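Local coordinates for digeranylgeranylglycerophospholipid reductase (Sulfolobus acidocaldarius, PDB 4OPC), which reduces the double bonds of the geranylgeranyl chains of archaeal membrane lipids, using one bound FAD per subunit, at residues G329-N334 and R429-L434. Residues are numbered along the deposited sequence; the frame is centred on the assembly and turned at random. Where two conformers were deposited one is given.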
ATOM      1  N   GLY A 329     -11.027 -11.909 -19.611  1.00 16.04           N
ATOM      2  CA  GLY A 329     -12.265 -11.953 -18.857  1.00 16.16           C
ATOM      3  C   GLY A 329     -12.198 -11.243 -17.516  1.00 14.42           C
ATOM      4  O   GLY A 329     -13.221 -10.783 -17.005  1.00 18.20           O
ATOM      5  N   LEU A 330     -10.996 -11.157 -16.955  1.00 13.28           N
ATOM      6  CA  LEU A 330     -10.785 -10.536 -15.655  1.00 13.24           C
ATOM      7  C   LEU A 330     -10.123  -9.160 -15.783  1.00 13.62           C
ATOM      8  O   LEU A 330      -9.823  -8.516 -14.780  1.00 14.37           O
ATOM      9  CB  LEU A 330      -9.920 -11.460 -14.789  1.00 13.18           C
ATOM     10  CG  LEU A 330     -10.608 -12.766 -14.369  1.00 12.74           C
ATOM     11  CD1 LEU A 330      -9.608 -13.730 -13.773  1.00 14.11           C
ATOM     12  CD2 LEU A 330     -11.729 -12.509 -13.379  1.00 18.11           C
ATOM     13  N   TRP A 331      -9.919  -8.712 -17.016  1.00 13.36           N
ATOM     14  CA  TRP A 331      -9.112  -7.518 -17.298  1.00 13.69           C
ATOM     15  C   TRP A 331      -9.673  -6.237 -16.687  1.00 16.04           C
ATOM     16  O   TRP A 331      -8.929  -5.280 -16.460  1.00 14.25           O
ATOM     17  CB  TRP A 331      -8.954  -7.354 -18.810  1.00 14.92           C
ATOM     18  CG  TRP A 331      -7.724  -6.598 -19.221  1.00 15.00           C
ATOM     19  CD1 TRP A 331      -7.673  -5.359 -19.792  1.00 17.16           C
ATOM     20  CD2 TRP A 331      -6.365  -7.034 -19.083  1.00 15.69           C
ATOM     21  NE1 TRP A 331      -6.369  -5.003 -20.029  1.00 17.23           N
ATOM     22  CE2 TRP A 331      -5.547  -6.015 -19.605  1.00 16.65           C
ATOM     23  CE3 TRP A 331      -5.763  -8.197 -18.589  1.00 16.31           C
ATOM     24  CZ2 TRP A 331      -4.153  -6.114 -19.625  1.00 17.65           C
ATOM     25  CZ3 TRP A 331      -4.381  -8.297 -18.613  1.00 15.29           C
ATOM     26  CH2 TRP A 331      -3.593  -7.260 -19.123  1.00 16.24           C
ATOM     27  N   ASP A 332     -10.976  -6.216 -16.419  0.58 17.28           N
ATOM     28  CA  ASP A 332     -11.597  -5.056 -15.781  0.58 19.65           C
ATOM     29  C   ASP A 332     -10.975  -4.750 -14.428  0.58 16.51           C
ATOM     30  O   ASP A 332     -11.070  -3.627 -13.934  0.58 13.49           O
ATOM     31  CB  ASP A 332     -13.103  -5.258 -15.612  0.58 20.52           C
ATOM     32  CG  ASP A 332     -13.873  -4.988 -16.884  0.58 23.44           C
ATOM     33  OD1 ASP A 332     -13.297  -4.391 -17.817  0.58 29.09           O
ATOM     34  OD2 ASP A 332     -15.059  -5.363 -16.939  0.58 34.89           O
ATOM     35  N   MET A 333     -10.343  -5.751 -13.825  1.00 14.47           N
ATOM     36  CA  MET A 333      -9.607  -5.536 -12.583  1.00 13.78           C
ATOM     37  C   MET A 333      -8.593  -4.418 -12.795  1.00 14.79           C
ATOM     38  O   MET A 333      -8.499  -3.480 -11.995  1.00 14.29           O
ATOM     39  CB  MET A 333      -8.873  -6.807 -12.153  1.00 14.84           C
ATOM     40  CG  MET A 333      -7.874  -6.582 -11.027  1.00 12.79           C
ATOM     41  SD  MET A 333      -8.704  -6.097  -9.497  1.00 14.71           S
ATOM     42  CE  MET A 333      -7.334  -5.440  -8.554  1.00 14.97           C
ATOM     43  N   ASN A 334      -7.843  -4.525 -13.885  1.00 12.97           N
ATOM     44  CA  ASN A 334      -6.815  -3.545 -14.208  1.00 12.84           C
ATOM     45  C   ASN A 334      -7.424  -2.193 -14.528  1.00 14.13           C
ATOM     46  O   ASN A 334      -6.963  -1.170 -14.034  1.00 14.99           O
ATOM     47  CB  ASN A 334      -5.998  -4.010 -15.403  1.00 12.89           C
ATOM     48  CG  ASN A 334      -5.085  -5.161 -15.073  1.00 13.88           C
ATOM     49  OD1 ASN A 334      -4.433  -5.163 -14.037  1.00 15.26           O
ATOM     50  ND2 ASN A 334      -5.028  -6.142 -15.959  1.00 13.84           N
ATOM     51  N   ARG A 429      -6.204  -2.058 -23.360  1.00 23.06           N
ATOM     52  CA  ARG A 429      -7.580  -2.518 -23.218  1.00 22.36           C
ATOM     53  C   ARG A 429      -7.691  -4.038 -23.251  1.00 25.62           C
ATOM     54  O   ARG A 429      -8.739  -4.590 -22.941  1.00 24.60           O
ATOM     55  CB  ARG A 429      -8.469  -1.894 -24.295  1.00 27.21           C
ATOM     56  CG  ARG A 429      -8.478  -0.374 -24.288  1.00 34.41           C
ATOM     57  CD  ARG A 429      -8.810   0.173 -22.907  1.00 50.90           C
ATOM     58  NE  ARG A 429     -10.073  -0.355 -22.399  1.00 55.56           N
ATOM     59  CZ  ARG A 429     -10.763   0.184 -21.397  1.00 62.69           C
ATOM     60  NH1 ARG A 429     -10.317   1.279 -20.793  1.00 51.70           N
ATOM     61  NH2 ARG A 429     -11.906  -0.369 -21.007  1.00 57.12           N
ATOM     62  N   SER A 430      -6.609  -4.704 -23.634  1.00 22.67           N
ATOM     63  CA  SER A 430      -6.583  -6.158 -23.671  1.00 25.00           C
ATOM     64  C   SER A 430      -5.166  -6.646 -23.370  1.00 25.75           C
ATOM     65  O   SER A 430      -4.216  -5.882 -23.476  1.00 24.75           O
ATOM     66  CB  SER A 430      -7.044  -6.663 -25.037  1.00 31.29           C
ATOM     67  OG  SER A 430      -5.975  -6.639 -25.957  1.00 32.94           O
ATOM     68  N   PRO A 431      -5.020  -7.921 -22.977  1.00 20.86           N
ATOM     69  CA  PRO A 431      -3.703  -8.498 -22.678  1.00 20.68           C
ATOM     70  C   PRO A 431      -2.714  -8.446 -23.839  1.00 20.93           C
ATOM     71  O   PRO A 431      -1.506  -8.400 -23.609  1.00 24.66           O
ATOM     72  CB  PRO A 431      -4.037  -9.958 -22.362  1.00 25.77           C
ATOM     73  CG  PRO A 431      -5.416  -9.915 -21.842  1.00 26.42           C
ATOM     74  CD  PRO A 431      -6.114  -8.838 -22.605  1.00 24.97           C
ATOM     75  N   SER A 432      -3.218  -8.457 -25.067  1.00 23.33           N
ATOM     76  CA  SER A 432      -2.356  -8.508 -26.237  1.00 25.04           C
ATOM     77  C   SER A 432      -1.464  -7.275 -26.345  1.00 23.84           C
ATOM     78  O   SER A 432      -0.429  -7.312 -27.003  1.00 29.72           O
ATOM     79  CB  SER A 432      -3.185  -8.679 -27.515  1.00 25.32           C
ATOM     80  OG  SER A 432      -4.081  -7.594 -27.681  1.00 46.24           O
ATOM     81  N   SER A 433      -1.862  -6.193 -25.685  1.00 23.57           N
ATOM     82  CA  SER A 433      -1.114  -4.939 -25.743  1.00 25.58           C
ATOM     83  C   SER A 433      -0.285  -4.666 -24.491  1.00 23.98           C
ATOM     84  O   SER A 433       0.341  -3.614 -24.378  1.00 23.62           O
ATOM     85  CB  SER A 433      -2.064  -3.759 -25.974  1.00 26.57           C
ATOM     86  OG  SER A 433      -2.805  -3.938 -27.171  1.00 45.09           O
ATOM     87  N   LEU A 434      -0.276  -5.606 -23.553  1.00 21.96           N
ATOM     88  CA  LEU A 434       0.419  -5.389 -22.287  1.00 18.22           C
ATOM     89  C   LEU A 434       1.919  -5.207 -22.468  1.00 21.72           C
ATOM     90  O   LEU A 434       2.513  -4.318 -21.875  1.00 20.13           O
ATOM     91  CB  LEU A 434       0.163  -6.549 -21.323  1.00 18.60           C
ATOM     92  CG  LEU A 434       0.835  -6.428 -19.956  1.00 19.69           C
ATOM     93  CD1 LEU A 434       0.238  -5.274 -19.164  1.00 17.75           C
ATOM     94  CD2 LEU A 434       0.701  -7.740 -19.192  1.00 20.04           C
TER
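The indole of Trp-331 carries this contact, with Pro-431 and the backbone of Ser-430 over one face and Asn-334 ND2 over the other. On the first face Pro-431 CG makes a CH-pi contact, 3.9 Å from the centroid of the six-membered ring and 21° off its normal. Ser-430 C and Pro-431 N lie 3.7 and 3.8 Å above the plane of the Trp-331 ring, so the peptide bond leading into the proline rests over the same face, near the rim. Across the ring, Asn-334 ND2 sits 3.3 Å above the plane, again toward the rim. At the edge, near the ring plane, Leu-434 CD1 comes within 4.3 Å of CH2 of Trp-331. Arg-429 O makes a separate, oblique approach to Trp-331 CD1 at 3.4 Å. The indole of Trp-331 reaches the 429-434 turn because chi1 (-154°) sets CG anti to the backbone N, and its NE1 gives its hydrogen to the carbonyl oxygen of Pro-428. Cutting Trp-331 back to an alanine is likely to leave that carbonyl without this donor and Pro-431 without its aromatic partner. Asn-334 is itself held by hydrogen bonds to Thr-278 and Met-279. The contact joins the junction of helices 327-330 and 332-357 to the loop connecting helix 410-425 with helix 434-452, while the buried Leu-330 and Met-333 pack on helix 302-322 and on strand 284-286 of the mostly parallel, Rossmann-type sheet.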